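Local coordinates for protein glutathione S-transferase (Sulfitobacter, PDB 4GF0) that binds glutathione and, as a member of the glutathione S-transferase family, probably catalyses its conjugation to electrophilic substrates, at residues A82-P86 with D158-A162; P27-V31 with V202-M207; Y153-F159 with Q192-R196. All blocks are in the same frame, centred on the assembly; numbering follows the deposited sequence. Where two conformers were deposited one is given.

Interaction 1 of 3, residues A82-P86 with D158-A162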
ATOM      1  N   ALA A  82      16.707  15.558   2.022  1.00 19.12           N
ATOM      2  CA  ALA A  82      15.721  15.925   1.007  1.00 21.27           C
ATOM      3  C   ALA A  82      14.409  16.383   1.637  1.00 18.07           C
ATOM      4  O   ALA A  82      13.572  16.969   0.958  1.00 22.37           O
ATOM      5  CB  ALA A  82      15.467  14.766   0.061  1.00 21.04           C
ATOM      6  N   GLY A  83      14.229  16.107   2.925  1.00 18.85           N
ATOM      7  CA  GLY A  83      13.014  16.497   3.630  1.00 19.63           C
ATOM      8  C   GLY A  83      11.739  15.931   3.026  1.00 19.46           C
ATOM      9  O   GLY A  83      10.695  16.590   3.017  1.00 20.15           O
ATOM     10  N   LEU A  84      11.810  14.698   2.532  1.00 12.40           N
ATOM     11  CA  LEU A  84      10.658  14.100   1.849  1.00 11.81           C
ATOM     12  C   LEU A  84       9.535  13.643   2.786  1.00 14.10           C
ATOM     13  O   LEU A  84       8.415  13.409   2.339  1.00 12.43           O
ATOM     14  CB  LEU A  84      11.113  12.936   0.969  1.00 13.71           C
ATOM     15  CG  LEU A  84      11.961  13.344  -0.243  1.00 15.43           C
ATOM     16  CD1 LEU A  84      12.615  12.118  -0.883  1.00 14.16           C
ATOM     17  CD2 LEU A  84      11.085  14.069  -1.248  1.00 21.02           C
ATOM     18  N   VAL A  85       9.837  13.501   4.072  1.00 11.93           N
ATOM     19  CA  VAL A  85       8.833  13.151   5.076  1.00 13.39           C
ATOM     20  C   VAL A  85       8.840  14.223   6.154  1.00 13.13           C
ATOM     21  O   VAL A  85       9.907  14.551   6.698  1.00 13.82           O
ATOM     22  CB  VAL A  85       9.141  11.781   5.723  1.00 16.32           C
ATOM     23  CG1 VAL A  85       8.129  11.455   6.840  1.00 12.88           C
ATOM     24  CG2 VAL A  85       9.147  10.688   4.667  1.00 15.10           C
ATOM     25  N   PRO A  86       7.662  14.783   6.471  1.00 11.95           N
ATOM     26  CA  PRO A  86       7.564  15.802   7.521  1.00 15.64           C
ATOM     27  C   PRO A  86       8.016  15.271   8.880  1.00 16.17           C
ATOM     28  O   PRO A  86       7.821  14.098   9.198  1.00 14.81           O
ATOM     29  CB  PRO A  86       6.062  16.093   7.604  1.00 20.19           C
ATOM     30  CG  PRO A  86       5.486  15.573   6.355  1.00 18.37           C
ATOM     31  CD  PRO A  86       6.361  14.491   5.841  1.00 12.27           C
ATOM     32  N   ASP A 158       4.398  22.160   1.217  1.00 18.41           N
ATOM     33  CA  ASP A 158       5.538  21.250   1.262  1.00 18.42           C
ATOM     34  C   ASP A 158       5.374  19.985   0.423  1.00 17.84           C
ATOM     35  O   ASP A 158       4.431  19.221   0.598  1.00 22.09           O
ATOM     36  CB  ASP A 158       5.819  20.856   2.713  1.00 21.01           C
ATOM     37  CG  ASP A 158       6.065  22.061   3.599  1.00 32.97           C
ATOM     38  OD1 ASP A 158       6.769  22.985   3.151  1.00 32.22           O
ATOM     39  OD2 ASP A 158       5.545  22.093   4.731  1.00 44.19           O
ATOM     40  N   PHE A 159       6.320  19.785  -0.487  1.00 16.64           N
ATOM     41  CA  PHE A 159       6.462  18.555  -1.251  1.00 14.15           C
ATOM     42  C   PHE A 159       6.779  17.391  -0.309  1.00 16.60           C
ATOM     43  O   PHE A 159       7.466  17.565   0.709  1.00 15.65           O
ATOM     44  CB  PHE A 159       7.630  18.763  -2.217  1.00 16.86           C
ATOM     45  CG  PHE A 159       7.859  17.633  -3.175  1.00 16.75           C
ATOM     46  CD1 PHE A 159       7.133  17.552  -4.354  1.00 14.69           C
ATOM     47  CD2 PHE A 159       8.843  16.688  -2.934  1.00 16.00           C
ATOM     48  CE1 PHE A 159       7.366  16.530  -5.256  1.00 15.60           C
ATOM     49  CE2 PHE A 159       9.075  15.655  -3.829  1.00 18.14           C
ATOM     50  CZ  PHE A 159       8.334  15.580  -4.999  1.00 14.93           C
ATOM     51  N   SER A 160       6.300  16.195  -0.641  1.00 14.51           N
ATOM     52  CA  SER A 160       6.561  15.023   0.197  1.00  9.33           C
ATOM     53  C   SER A 160       6.504  13.764  -0.644  1.00 11.25           C
ATOM     54  O   SER A 160       6.221  13.821  -1.838  1.00 11.64           O
ATOM     55  CB  SER A 160       5.517  14.919   1.322  1.00  9.52           C
ATOM     56  OG  SER A 160       4.244  14.548   0.806  1.00 13.28           O
ATOM     57  N   LEU A 161       6.744  12.615  -0.011  1.00 10.22           N
ATOM     58  CA  LEU A 161       6.621  11.337  -0.710  1.00  8.62           C
ATOM     59  C   LEU A 161       5.272  11.095  -1.370  1.00 10.55           C
ATOM     60  O   LEU A 161       5.190  10.326  -2.327  1.00 11.59           O
ATOM     61  CB  LEU A 161       6.874  10.165   0.240  1.00 10.79           C
ATOM     62  CG  LEU A 161       8.254  10.050   0.868  1.00 15.50           C
ATOM     63  CD1 LEU A 161       8.212   8.803   1.753  1.00  9.37           C
ATOM     64  CD2 LEU A 161       9.349   9.936  -0.211  1.00 12.04           C
ATOM     65  N   ALA A 162       4.213  11.724  -0.868  1.00 12.65           N
ATOM     66  CA  ALA A 162       2.898  11.482  -1.446  1.00 11.94           C
ATOM     67  C   ALA A 162       2.819  12.030  -2.865  1.00 14.86           C
ATOM     68  O   ALA A 162       2.054  11.532  -3.685  1.00 13.25           O
ATOM     69  CB  ALA A 162       1.790  12.076  -0.580  1.00 11.80           C
TER
HETATM   70  O   HOH W   1       7.972  16.791   3.426  1.00 18.07           O
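Two irregular segments meet here, nearest at L84 and S160, whose CA atoms are 4.5 Å apart. G83, with a positive phi of 58°, turns the chain, and its carbonyl is linked to the other segment through water: the ordered water donates to G83 O at 2.8 Å and to F159 O at 2.9 Å. L84 makes the direct link. Its carbonyl accepts a hydrogen bond from the backbone of L161 (L161 N to L84 O 3.0 Å, angle 144°), and a CA-H...O contact adds to it, S160 CA lying 3.3 Å from L84 O. L84 as a whole residue is covered over 87 Å², more than any other residue of the two segments; its CD2 reaches the edge of the F159 ring at CE2 (3.6 Å), while L84 CB packs on L161 CD2 at 3.7 Å. V85 continues the apolar contact, its CG2 3.6 Å from L161 CD1.

The donating segment runs into helix 162-170. S160 OG accepts a capping bond from A162 N at 3.3 Å, and the bond of S160 N to D163, three residues on, is consistent with the Ser/Thr-x-x-Asp N-capping box known in GST C-terminal domains. The contact joins the linker between helices 68-78 and 89-111 to this helix start, with V85 and L161 resting on D73 and A76 of helix 68-78, and P86, S160 and L161 on M95 of helix 89-111.

Interaction 2 of 3, residues P27-V31 with V202-M207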
ATOM      1  N   PRO A  27      22.569   8.908  -6.831  1.00 17.85           N
ATOM      2  CA  PRO A  27      22.800   8.213  -8.100  1.00 18.50           C
ATOM      3  C   PRO A  27      22.087   6.865  -8.046  1.00 18.78           C
ATOM      4  O   PRO A  27      21.958   6.274  -6.974  1.00 17.77           O
ATOM      5  CB  PRO A  27      24.320   8.024  -8.130  1.00 25.51           C
ATOM      6  CG  PRO A  27      24.721   7.979  -6.681  1.00 24.69           C
ATOM      7  CD  PRO A  27      23.747   8.884  -5.946  1.00 20.47           C
ATOM      8  N   TYR A  28      21.577   6.402  -9.179  1.00 14.39           N
ATOM      9  CA  TYR A  28      20.949   5.096  -9.227  1.00 13.87           C
ATOM     10  C   TYR A  28      21.026   4.581 -10.644  1.00 19.28           C
ATOM     11  O   TYR A  28      21.305   5.339 -11.583  1.00 19.32           O
ATOM     12  CB  TYR A  28      19.483   5.131  -8.746  1.00 10.95           C
ATOM     13  CG  TYR A  28      18.527   5.893  -9.646  1.00 12.29           C
ATOM     14  CD1 TYR A  28      18.603   7.274  -9.773  1.00 17.03           C
ATOM     15  CD2 TYR A  28      17.528   5.233 -10.340  1.00 17.92           C
ATOM     16  CE1 TYR A  28      17.709   7.970 -10.584  1.00 17.76           C
ATOM     17  CE2 TYR A  28      16.634   5.924 -11.141  1.00 17.68           C
ATOM     18  CZ  TYR A  28      16.734   7.282 -11.261  1.00 16.25           C
ATOM     19  OH  TYR A  28      15.846   7.963 -12.066  1.00 20.69           O
ATOM     20  N   GLN A  29      20.782   3.285 -10.769  1.00 14.42           N
ATOM     21  CA  GLN A  29      20.834   2.583 -12.037  1.00 18.55           C
ATOM     22  C   GLN A  29      19.441   2.070 -12.349  1.00 16.69           C
ATOM     23  O   GLN A  29      18.950   1.163 -11.675  1.00 17.94           O
ATOM     24  CB  GLN A  29      21.778   1.387 -11.918  1.00 21.85           C
ATOM     25  CG  GLN A  29      23.202   1.733 -11.534  1.00 33.83           C
ATOM     26  CD  GLN A  29      24.079   1.987 -12.737  1.00 44.77           C
ATOM     27  OE1 GLN A  29      23.586   2.185 -13.849  1.00 46.72           O
ATOM     28  NE2 GLN A  29      25.390   1.973 -12.526  1.00 54.06           N
ATOM     29  N   PRO A  30      18.796   2.653 -13.369  1.00 18.34           N
ATOM     30  CA  PRO A  30      17.473   2.173 -13.795  1.00 19.29           C
ATOM     31  C   PRO A  30      17.586   0.949 -14.714  1.00 17.49           C
ATOM     32  O   PRO A  30      18.415   0.942 -15.631  1.00 20.46           O
ATOM     33  CB  PRO A  30      16.905   3.353 -14.594  1.00 24.53           C
ATOM     34  CG  PRO A  30      17.865   4.504 -14.384  1.00 27.03           C
ATOM     35  CD  PRO A  30      19.185   3.898 -14.049  1.00 23.98           C
ATOM     36  N   VAL A  31      16.767  -0.070 -14.465  1.00 15.57           N
ATOM     37  CA  VAL A  31      16.703  -1.234 -15.334  1.00 12.48           C
ATOM     38  C   VAL A  31      15.295  -1.375 -15.858  1.00 14.22           C
ATOM     39  O   VAL A  31      14.356  -1.556 -15.082  1.00 14.14           O
ATOM     40  CB  VAL A  31      17.070  -2.525 -14.593  1.00 15.55           C
ATOM     41  CG1 VAL A  31      16.880  -3.741 -15.513  1.00 17.22           C
ATOM     42  CG2 VAL A  31      18.487  -2.449 -14.085  1.00 14.52           C
ATOM     43  N   VAL A 202      13.386  12.126 -15.010  1.00 17.66           N
ATOM     44  CA  VAL A 202      12.890  10.796 -15.366  1.00 17.84           C
ATOM     45  C   VAL A 202      12.350  10.771 -16.799  1.00 24.28           C
ATOM     46  O   VAL A 202      12.460   9.751 -17.481  1.00 21.53           O
ATOM     47  CB  VAL A 202      11.849  10.237 -14.366  1.00 18.00           C
ATOM     48  CG1 VAL A 202      12.433  10.218 -12.959  1.00 15.72           C
ATOM     49  CG2 VAL A 202      10.548  11.048 -14.406  1.00 18.80           C
ATOM     50  N   LYS A 203      11.785  11.885 -17.260  1.00 21.21           N
ATOM     51  CA  LYS A 203      11.366  11.991 -18.656  1.00 25.03           C
ATOM     52  C   LYS A 203      12.568  11.853 -19.577  1.00 27.22           C
ATOM     53  O   LYS A 203      12.504  11.177 -20.605  1.00 30.27           O
ATOM     54  CB  LYS A 203      10.673  13.326 -18.924  1.00 23.05           C
ATOM     55  CG  LYS A 203       9.198  13.355 -18.572  1.00 33.93           C
ATOM     56  CD  LYS A 203       8.578  14.697 -18.946  1.00 40.14           C
ATOM     57  CE  LYS A 203       7.129  14.785 -18.489  1.00 41.38           C
ATOM     58  NZ  LYS A 203       6.617  16.180 -18.569  1.00 41.19           N
ATOM     59  N   ASP A 204      13.667  12.499 -19.198  1.00 24.76           N
ATOM     60  CA  ASP A 204      14.892  12.451 -19.993  1.00 30.67           C
ATOM     61  C   ASP A 204      15.445  11.031 -20.049  1.00 31.95           C
ATOM     62  O   ASP A 204      16.163  10.671 -20.978  1.00 34.94           O
ATOM     63  CB  ASP A 204      15.948  13.400 -19.412  1.00 35.80           C
ATOM     64  CG  ASP A 204      15.661  14.860 -19.716  1.00 49.74           C
ATOM     65  OD1 ASP A 204      14.973  15.140 -20.720  1.00 54.38           O
ATOM     66  OD2 ASP A 204      16.135  15.732 -18.954  1.00 53.52           O
ATOM     67  N   LYS A 205      15.101  10.226 -19.051  1.00 27.58           N
ATOM     68  CA  LYS A 205      15.566   8.846 -18.979  1.00 26.47           C
ATOM     69  C   LYS A 205      14.582   7.885 -19.635  1.00 30.17           C
ATOM     70  O   LYS A 205      14.753   6.667 -19.555  1.00 28.90           O
ATOM     71  CB  LYS A 205      15.819   8.435 -17.524  1.00 28.72           C
ATOM     72  CG  LYS A 205      17.014   9.140 -16.895  1.00 31.48           C
ATOM     73  CD  LYS A 205      17.266   8.669 -15.471  1.00 32.31           C
ATOM     74  CE  LYS A 205      18.664   9.063 -15.019  1.00 39.23           C
ATOM     75  NZ  LYS A 205      18.674  10.180 -14.037  1.00 34.50           N
ATOM     76  N   GLY A 206      13.556   8.447 -20.272  1.00 28.22           N
ATOM     77  CA  GLY A 206      12.574   7.678 -21.016  1.00 32.84           C
ATOM     78  C   GLY A 206      11.538   6.961 -20.166  1.00 31.05           C
ATOM     79  O   GLY A 206      11.014   5.920 -20.571  1.00 31.48           O
ATOM     80  N   MET A 207      11.227   7.511 -18.995  1.00 21.66           N
ATOM     81  CA  MET A 207      10.337   6.818 -18.059  1.00 20.29           C
ATOM     82  C   MET A 207       8.885   7.259 -18.144  1.00 23.48           C
ATOM     83  O   MET A 207       7.997   6.580 -17.625  1.00 29.73           O
ATOM     84  CB  MET A 207      10.827   7.011 -16.624  1.00 23.26           C
ATOM     85  CG  MET A 207      12.240   6.563 -16.400  1.00 19.25           C
ATOM     86  SD  MET A 207      12.578   6.517 -14.630  1.00 28.38           S
ATOM     87  CE  MET A 207      14.246   5.875 -14.660  1.00 25.10           C
TER
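V202, in the last turn of helix 197-204, offers its CG1 to the tip of Y28, 4.2 Å from Y28 OH, and V202 O accepts from M207 N at 3.0 Å. Together with the bond from G206 N to K203 O (2.9 Å), this defines a Schellman motif that ends the helix. K205 extends its aliphatic chain towards the strand, with K205 CD 3.8 Å from Y28 OH and 4.3 Å from P30 CG. The polar ends of K205 and Y28 converge on one acidic residue, E22 of helix 14-23: K205 NZ forms a salt bridge with it and Y28 OH a hydrogen bond. Strand 28-32 is an outermost strand of the thioredoxin-like sheet, and through Y28 and P30 it receives the C-terminal end of the chain. G206 is the C' residue of the motif; its positive phi (77°) lets M207 N bond back to V202 O. M207 then points towards the strand, where its CE lies 3.7 Å from both P30 CB and Y28 OH, near the plane of the Y28 ring.

Interaction 3 of 3, residues Y153-F159 with Q192-R196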
ATOM      1  N   TYR A 153       0.678  20.987  -3.359  1.00 17.20           N
ATOM      2  CA  TYR A 153       1.072  19.585  -3.208  1.00 15.57           C
ATOM      3  C   TYR A 153       0.160  18.912  -2.206  1.00 15.49           C
ATOM      4  O   TYR A 153      -0.705  19.563  -1.632  1.00 16.77           O
ATOM      5  CB  TYR A 153       2.528  19.485  -2.741  1.00 16.16           C
ATOM      6  CG  TYR A 153       3.499  20.049  -3.747  1.00 15.36           C
ATOM      7  CD1 TYR A 153       3.685  19.441  -4.982  1.00 18.07           C
ATOM      8  CD2 TYR A 153       4.215  21.205  -3.473  1.00 16.55           C
ATOM      9  CE1 TYR A 153       4.574  19.976  -5.917  1.00 16.62           C
ATOM     10  CE2 TYR A 153       5.100  21.739  -4.398  1.00 19.35           C
ATOM     11  CZ  TYR A 153       5.281  21.117  -5.611  1.00 18.16           C
ATOM     12  OH  TYR A 153       6.163  21.665  -6.523  1.00 16.40           O
ATOM     13  N   VAL A 154       0.356  17.621  -1.971  1.00 14.26           N
ATOM     14  CA  VAL A 154      -0.529  16.913  -1.041  1.00 15.66           C
ATOM     15  C   VAL A 154      -0.614  17.579   0.337  1.00 16.47           C
ATOM     16  O   VAL A 154      -1.697  17.810   0.856  1.00 19.88           O
ATOM     17  CB  VAL A 154      -0.123  15.438  -0.901  1.00 16.36           C
ATOM     18  CG1 VAL A 154      -0.897  14.771   0.249  1.00 16.46           C
ATOM     19  CG2 VAL A 154      -0.368  14.713  -2.209  1.00 17.14           C
ATOM     20  N   LEU A 155       0.532  17.922   0.912  1.00 15.31           N
ATOM     21  CA  LEU A 155       0.542  18.523   2.244  1.00 18.48           C
ATOM     22  C   LEU A 155       0.392  20.035   2.222  1.00 23.26           C
ATOM     23  O   LEU A 155       0.451  20.678   3.272  1.00 25.41           O
ATOM     24  CB  LEU A 155       1.830  18.173   2.964  1.00 15.55           C
ATOM     25  CG  LEU A 155       1.970  16.677   3.236  1.00 17.98           C
ATOM     26  CD1 LEU A 155       3.318  16.416   3.841  1.00 17.27           C
ATOM     27  CD2 LEU A 155       0.868  16.197   4.172  1.00 19.31           C
ATOM     28  N   GLY A 156       0.201  20.602   1.035  1.00 18.36           N
ATOM     29  CA  GLY A 156       0.078  22.046   0.903  1.00 19.71           C
ATOM     30  C   GLY A 156       1.329  22.632   0.281  1.00 21.91           C
ATOM     31  O   GLY A 156       1.734  22.224  -0.810  1.00 18.92           O
ATOM     32  N   GLU A 157       1.956  23.571   0.982  1.00 22.82           N
ATOM     33  CA  GLU A 157       3.207  24.176   0.527  1.00 27.04           C
ATOM     34  C   GLU A 157       4.332  23.152   0.336  1.00 21.77           C
ATOM     35  O   GLU A 157       5.123  23.256  -0.604  1.00 23.57           O
ATOM     36  CB  GLU A 157       3.657  25.271   1.509  1.00 29.89           C
ATOM     37  CG  GLU A 157       5.112  25.721   1.333  1.00 34.66           C
ATOM     38  CD  GLU A 157       5.552  26.751   2.373  1.00 43.13           C
ATOM     39  OE1 GLU A 157       4.681  27.312   3.074  1.00 46.63           O
ATOM     40  OE2 GLU A 157       6.776  26.998   2.491  1.00 42.68           O
ATOM     41  N   ASP A 158       4.398  22.160   1.217  1.00 18.41           N
ATOM     42  CA  ASP A 158       5.538  21.250   1.262  1.00 18.42           C
ATOM     43  C   ASP A 158       5.374  19.985   0.423  1.00 17.84           C
ATOM     44  O   ASP A 158       4.431  19.221   0.598  1.00 22.09           O
ATOM     45  CB  ASP A 158       5.819  20.856   2.713  1.00 21.01           C
ATOM     46  CG  ASP A 158       6.065  22.061   3.599  1.00 32.97           C
ATOM     47  OD1 ASP A 158       6.769  22.985   3.151  1.00 32.22           O
ATOM     48  OD2 ASP A 158       5.545  22.093   4.731  1.00 44.19           O
ATOM     49  N   PHE A 159       6.320  19.785  -0.487  1.00 16.64           N
ATOM     50  CA  PHE A 159       6.462  18.555  -1.251  1.00 14.15           C
ATOM     51  C   PHE A 159       6.779  17.391  -0.309  1.00 16.60           C
ATOM     52  O   PHE A 159       7.466  17.565   0.709  1.00 15.65           O
ATOM     53  CB  PHE A 159       7.630  18.763  -2.217  1.00 16.86           C
ATOM     54  CG  PHE A 159       7.859  17.633  -3.175  1.00 16.75           C
ATOM     55  CD1 PHE A 159       7.133  17.552  -4.354  1.00 14.69           C
ATOM     56  CD2 PHE A 159       8.843  16.688  -2.934  1.00 16.00           C
ATOM     57  CE1 PHE A 159       7.366  16.530  -5.256  1.00 15.60           C
ATOM     58  CE2 PHE A 159       9.075  15.655  -3.829  1.00 18.14           C
ATOM     59  CZ  PHE A 159       8.334  15.580  -4.999  1.00 14.93           C
ATOM     60  N   GLN A 192       2.795  21.834 -11.341  1.00 16.98           N
ATOM     61  CA  GLN A 192       3.949  22.021 -10.466  1.00 16.82           C
ATOM     62  C   GLN A 192       4.900  20.844 -10.602  1.00 17.43           C
ATOM     63  O   GLN A 192       6.110  21.026 -10.683  1.00 17.71           O
ATOM     64  CB  GLN A 192       3.525  22.185  -9.001  1.00 16.76           C
ATOM     65  CG  GLN A 192       2.698  23.439  -8.729  1.00 27.49           C
ATOM     66  CD  GLN A 192       3.458  24.710  -9.053  1.00 39.15           C
ATOM     67  OE1 GLN A 192       4.680  24.787  -8.868  1.00 40.37           O
ATOM     68  NE2 GLN A 192       2.742  25.715  -9.546  1.00 47.00           N
ATOM     69  N   MET A 193       4.344  19.636 -10.622  1.00 15.84           N
ATOM     70  CA  MET A 193       5.155  18.424 -10.716  1.00 15.39           C
ATOM     71  C   MET A 193       5.945  18.379 -12.025  1.00 15.67           C
ATOM     72  O   MET A 193       7.142  18.073 -12.034  1.00 15.81           O
ATOM     73  CB  MET A 193       4.273  17.177 -10.582  1.00 15.06           C
ATOM     74  CG  MET A 193       3.702  16.961  -9.171  1.00 14.85           C
ATOM     75  SD  MET A 193       5.002  16.706  -7.932  1.00 15.26           S
ATOM     76  CE  MET A 193       5.676  15.117  -8.421  1.00 14.11           C
ATOM     77  N   THR A 194       5.260  18.687 -13.119  0.53 25.03           N
ATOM     78  CA  THR A 194       5.858  18.672 -14.453  0.53 11.33           C
ATOM     79  C   THR A 194       7.066  19.614 -14.539  0.53 16.17           C
ATOM     80  O   THR A 194       8.018  19.359 -15.279  0.53 16.64           O
ATOM     81  CB  THR A 194       4.799  19.028 -15.529  0.53 19.12           C
ATOM     82  OG1 THR A 194       3.802  17.997 -15.569  0.53 21.02           O
ATOM     83  CG2 THR A 194       5.428  19.171 -16.903  0.53 15.95           C
ATOM     84  N   ALA A 195       7.036  20.678 -13.739  1.00 15.42           N
ATOM     85  CA  ALA A 195       8.080  21.702 -13.753  1.00 15.36           C
ATOM     86  C   ALA A 195       9.260  21.367 -12.847  1.00 16.00           C
ATOM     87  O   ALA A 195      10.275  22.063 -12.873  1.00 14.93           O
ATOM     88  CB  ALA A 195       7.492  23.049 -13.364  1.00 17.32           C
ATOM     89  N   ARG A 196       9.137  20.311 -12.043  1.00 14.51           N
ATOM     90  CA  ARG A 196      10.196  19.957 -11.093  1.00 15.13           C
ATOM     91  C   ARG A 196      11.365  19.262 -11.778  1.00 13.06           C
ATOM     92  O   ARG A 196      11.191  18.538 -12.767  1.00 13.59           O
ATOM     93  CB  ARG A 196       9.657  19.061  -9.962  1.00 15.27           C
ATOM     94  CG  ARG A 196       8.736  19.783  -8.973  1.00 18.60           C
ATOM     95  CD  ARG A 196       8.341  18.873  -7.805  1.00 16.41           C
ATOM     96  NE  ARG A 196       9.407  18.720  -6.807  1.00 15.86           N
ATOM     97  CZ  ARG A 196       9.571  19.508  -5.745  1.00 19.04           C
ATOM     98  NH1 ARG A 196       8.751  20.530  -5.531  1.00 15.63           N
ATOM     99  NH2 ARG A 196      10.570  19.280  -4.891  1.00 13.71           N
TER
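Residues Y153 to G156 form a type I beta turn, closed by backbone bonds of 3.0 Å, G156 N to Y153 O and Y153 N to G156 O. G156 leaves it with phi/psi of 107/-123°, where a CB would clash with the preceding carbonyl. The partner segment is the end of helix 184-194, where R196 N bonds M193 O (3.0 Å) and R196 occupies the N-cap position of the next helix. The closest CA pair, Y153 and Q192, is 8.2 Å apart, so side chains bridge the gap.

R196 does most of this. Its guanidinium lies flat on F159, with planes at 6° and centres 3.6 Å apart; R196 CZ sits 21° off the ring normal, a cation-pi stack over the face. R196 NH1 donates to Y153 OH (3.0 Å, 147°), and R196 NE forms a salt bridge with E23. Within the all-helical GST C-terminal domain, this fastens the loop before helix 162-170 to the junction of helices 184-194 and 197-204, while E23 extends the link to helix 14-23 of the thioredoxin-like domain.

M193 supplies two Met-aromatic contacts, both at ring edges: M193 SD lies 5.1 Å from the Y153 centroid, 75° off the normal, and 4.9 Å from the F159 centroid, 87° off it, with nearest atoms Y153 CE1 (3.9 Å) and F159 CE1 (3.6 Å). Q192 CB also approaches Y153 OH at 3.7 Å.

In the fold
Following the chain from the N terminus, strand 28-32 of the thioredoxin-like domain comes first, and its partner is not reached until residues 202-207, so interaction 2 closes the widest loop and encloses the other two. Interaction 1 opens at 82-86, in the linker between helices 68-78 and 89-111, and closes at 158-162. Interaction 3 starts at 153-159, sharing D158 and F159, and ends at 192-196; the two loops follow one another and neither nests in the other. They touch, L155 CD1 lying 3.4 Å from P86 CG. Interaction 2 touches interaction 3 (K203 NZ to T194 CG2 3.6 Å) but stays about 10 Å from interaction 1 at the nearest atoms. Interdomain linker, C-terminal helices and N-terminal sheet are thereby tied together.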